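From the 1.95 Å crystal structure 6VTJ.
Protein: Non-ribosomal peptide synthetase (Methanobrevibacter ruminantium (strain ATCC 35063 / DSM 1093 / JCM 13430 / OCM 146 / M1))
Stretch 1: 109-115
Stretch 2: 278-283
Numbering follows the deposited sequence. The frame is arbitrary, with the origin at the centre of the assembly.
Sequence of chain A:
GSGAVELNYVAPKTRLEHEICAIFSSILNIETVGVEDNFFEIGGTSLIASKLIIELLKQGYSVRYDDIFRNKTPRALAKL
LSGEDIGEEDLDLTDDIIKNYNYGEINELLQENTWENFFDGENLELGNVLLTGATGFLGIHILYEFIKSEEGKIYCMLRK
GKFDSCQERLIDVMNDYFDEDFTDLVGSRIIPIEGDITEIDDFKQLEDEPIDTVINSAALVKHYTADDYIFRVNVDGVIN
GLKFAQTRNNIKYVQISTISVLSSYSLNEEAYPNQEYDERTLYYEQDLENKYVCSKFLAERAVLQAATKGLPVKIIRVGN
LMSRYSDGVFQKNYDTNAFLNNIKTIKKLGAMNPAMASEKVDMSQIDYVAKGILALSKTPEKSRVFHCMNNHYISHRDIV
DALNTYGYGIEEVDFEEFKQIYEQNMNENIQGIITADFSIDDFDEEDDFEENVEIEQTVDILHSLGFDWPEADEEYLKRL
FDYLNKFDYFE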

# COMPACT_ATOMS: atom_id res chain seq x y z
N LEU A 109 -8.49 3.04 -24.46
CA LEU A 109 -9.49 2.50 -23.55
C LEU A 109 -9.75 3.46 -22.40
O LEU A 109 -10.91 3.69 -22.02
CB LEU A 109 -9.04 1.14 -23.00
CG LEU A 109 -9.26 -0.15 -23.77
CD1 LEU A 109 -9.14 -1.32 -22.80
CD2 LEU A 109 -10.61 -0.16 -24.48
N LEU A 110 -8.68 4.02 -21.83
CA LEU A 110 -8.82 4.96 -20.73
C LEU A 110 -9.72 6.13 -21.12
O LEU A 110 -10.50 6.62 -20.29
CB LEU A 110 -7.43 5.46 -20.30
CG LEU A 110 -6.59 4.40 -19.57
CD1 LEU A 110 -5.19 4.89 -19.17
CD2 LEU A 110 -7.35 3.87 -18.35
N GLN A 111 -9.66 6.56 -22.39
CA GLN A 111 -10.52 7.67 -22.82
C GLN A 111 -12.00 7.33 -22.75
O GLN A 111 -12.83 8.24 -22.67
CB GLN A 111 -10.16 8.11 -24.25
CG GLN A 111 -8.89 8.94 -24.34
CD GLN A 111 -8.61 9.73 -23.06
OE1 GLN A 111 -9.34 10.66 -22.71
NE2 GLN A 111 -7.54 9.34 -22.36
N GLU A 112 -12.36 6.05 -22.72
CA GLU A 112 -13.75 5.67 -22.55
C GLU A 112 -14.23 5.77 -21.11
O GLU A 112 -15.43 5.61 -20.87
CB GLU A 112 -13.97 4.24 -23.07
CG GLU A 112 -13.37 3.97 -24.45
CD GLU A 112 -13.64 2.55 -24.93
OE1 GLU A 112 -14.23 1.76 -24.18
OE2 GLU A 112 -13.25 2.22 -26.08
N ASN A 113 -13.34 6.06 -20.15
CA ASN A 113 -13.67 6.00 -18.72
C ASN A 113 -14.18 7.37 -18.25
O ASN A 113 -13.50 8.13 -17.57
CB ASN A 113 -12.45 5.54 -17.91
CG ASN A 113 -12.80 5.31 -16.44
OD1 ASN A 113 -13.91 4.90 -16.12
ND2 ASN A 113 -11.85 5.60 -15.53
N THR A 114 -15.42 7.66 -18.60
CA THR A 114 -16.00 8.97 -18.35
C THR A 114 -17.26 8.86 -17.51
O THR A 114 -17.86 7.78 -17.38
CB THR A 114 -16.35 9.66 -19.67
OG1 THR A 114 -17.29 8.84 -20.37
CG2 THR A 114 -15.09 9.86 -20.53
N TRP A 115 -17.69 10.00 -16.96
CA TRP A 115 -19.01 10.04 -16.34
C TRP A 115 -20.08 9.62 -17.34
O TRP A 115 -21.04 8.93 -16.98
CB TRP A 115 -19.30 11.44 -15.79
CG TRP A 115 -20.74 11.58 -15.43
CD1 TRP A 115 -21.73 12.17 -16.17
CD2 TRP A 115 -21.38 11.07 -14.24
NE1 TRP A 115 -22.94 12.09 -15.51
CE2 TRP A 115 -22.75 11.41 -14.33
CE3 TRP A 115 -20.93 10.38 -13.11
CZ2 TRP A 115 -23.67 11.07 -13.33
CZ3 TRP A 115 -21.85 10.04 -12.12
CH2 TRP A 115 -23.20 10.38 -12.24
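Stretch 2 278-283: DERTLY

Two hydrogen bonds, each joining a side chain of one stretch to a backbone carbonyl of the other, cross this contact, and no backbone-to-backbone hydrogen bond crosses it. Asn-113 takes part in both. Its ND2 donates to O of Glu-279 at 2.9 Å with an N-H...O angle of 150°, while its own backbone O accepts from NH1 of Arg-280 at 3.0 Å and 157°. Both angles are open enough, and both distances short enough, to count as well-formed bonds. The exchange is therefore reciprocal: each stretch offers a side-chain donor and a main-chain acceptor.

The backbone of stretch 2 has neither regular helix nor strand. It begins with a type I beta turn from Asp-278 to Thr-281, closed by Thr-281 N to Asp-278 O at 3.0 Å. The corner residues have the expected torsions, phi/psi of -68/-2 for Glu-279 and -109/16 for Arg-280. Asp-278 supports the same turn from its side chain, since Arg-280 N donates to Asp-278 OD1 at 2.8 Å and 152°. After the turn the chain becomes extended at Thr-281 (-114/131). Judged by the CA positions, its course from Arg-280 to Tyr-283 runs roughly opposite to that of stretch 1 from Leu-110 to Trp-115. Stretch 1, in contrast, enters as helix at Leu-109, passes through loop at Glu-112 to Thr-114, and is helical again at Trp-115; the Thr-114 side chain caps a backbone N just past the stretch. Because stretch 2 has no regular helix or strand, no crossing angle applies; the register rests on one close approach, CA of Leu-110 to CA of Arg-280 at 4.9 Å.

Arg-280 gives the largest share of the covered surface, 124 Å² of the 356 Å² summed over both sides. Its CA-to-CB bond points sideways, and the chain then runs along stretch 1 with chi1 at -70° (m), chi2 at 179° (t) and chi3 at -67° (m). Along this path CG of Arg-280 lies 3.2 Å from O of Leu-110, a carbonyl that already accepts from Asn-113 N at 2.9 Å. Further out, CD of Arg-280 comes within 4.0 Å of OE1 of Gln-111. The guanidinium meets Asn-113 O at its edge, near its plane, which agrees with the hydrogen bond from NH1, at 157°. Thr-114 adds a looser contact, its CA 3.9 Å from NH1 of Arg-280. Back within the turn, NH2 of Arg-280 forms a salt bridge with OD2 of Asp-278 at 3.4 Å; the oxygen sits well out of the guanidinium plane, so the attraction is one of charge without a directed N-H.

The apolar part of the contact centres on Leu-110, which is buried and points its CA-to-CB bond toward stretch 2. Its m, t rotamer places CD1 3.8 Å from CB of Leu-282 and 4.1 Å from the backbone C of Thr-281, whereas CD2 stands 4.4 Å from O of Glu-279. Leu-110 thus meets both the turn and the residue that follows it, and its CB lies 3.6 Å from O of Arg-280.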

# COMPACT_ATOMS: atom_id res chain seq x y z
N ASP A 278 -5.88 11.79 -13.21
CA ASP A 278 -7.23 11.37 -12.89
C ASP A 278 -7.40 9.91 -13.29
O ASP A 278 -6.43 9.22 -13.62
CB ASP A 278 -8.25 12.29 -13.57
CG ASP A 278 -8.17 12.24 -15.09
OD1 ASP A 278 -7.55 11.32 -15.66
OD2 ASP A 278 -8.76 13.14 -15.72
N GLU A 279 -8.65 9.46 -13.27
CA GLU A 279 -9.06 8.08 -13.56
C GLU A 279 -8.86 7.69 -15.03
O GLU A 279 -9.12 6.54 -15.40
CB GLU A 279 -10.52 7.89 -13.16
CG GLU A 279 -10.79 7.99 -11.65
CD GLU A 279 -11.25 9.39 -11.17
OE1 GLU A 279 -10.93 10.42 -11.81
OE2 GLU A 279 -11.91 9.48 -10.11
N ARG A 280 -8.40 8.62 -15.87
CA ARG A 280 -8.05 8.32 -17.26
C ARG A 280 -6.54 8.37 -17.49
O ARG A 280 -6.10 8.41 -18.65
CB ARG A 280 -8.79 9.28 -18.19
CG ARG A 280 -10.31 8.99 -18.22
CD ARG A 280 -11.06 9.96 -19.14
NE ARG A 280 -11.03 11.32 -18.61
CZ ARG A 280 -11.90 11.79 -17.71
NH1 ARG A 280 -12.88 11.01 -17.27
NH2 ARG A 280 -11.78 13.03 -17.26
N THR A 281 -5.74 8.33 -16.43
CA THR A 281 -4.30 8.44 -16.51
C THR A 281 -3.63 7.13 -16.09
O THR A 281 -3.95 6.58 -15.03
CB THR A 281 -3.80 9.58 -15.61
OG1 THR A 281 -4.54 10.78 -15.89
CG2 THR A 281 -2.32 9.83 -15.85
N LEU A 282 -2.69 6.65 -16.91
CA LEU A 282 -1.81 5.59 -16.45
C LEU A 282 -0.37 6.08 -16.46
O LEU A 282 0.17 6.42 -15.41
CB LEU A 282 -1.95 4.32 -17.29
CG LEU A 282 -1.01 3.14 -17.00
CD1 LEU A 282 -1.11 2.66 -15.60
CD2 LEU A 282 -1.34 2.01 -17.93
N TYR A 283 0.25 6.14 -17.63
CA TYR A 283 1.67 6.42 -17.75
C TYR A 283 1.92 7.80 -18.34
O TYR A 283 1.41 8.13 -19.41
CB TYR A 283 2.35 5.37 -18.64
CG TYR A 283 3.84 5.56 -18.69
CD1 TYR A 283 4.59 5.48 -17.54
CD2 TYR A 283 4.49 5.82 -19.90
CE1 TYR A 283 5.96 5.63 -17.56
CE2 TYR A 283 5.89 5.98 -19.94
CZ TYR A 283 6.61 5.88 -18.76
OH TYR A 283 7.99 6.04 -18.74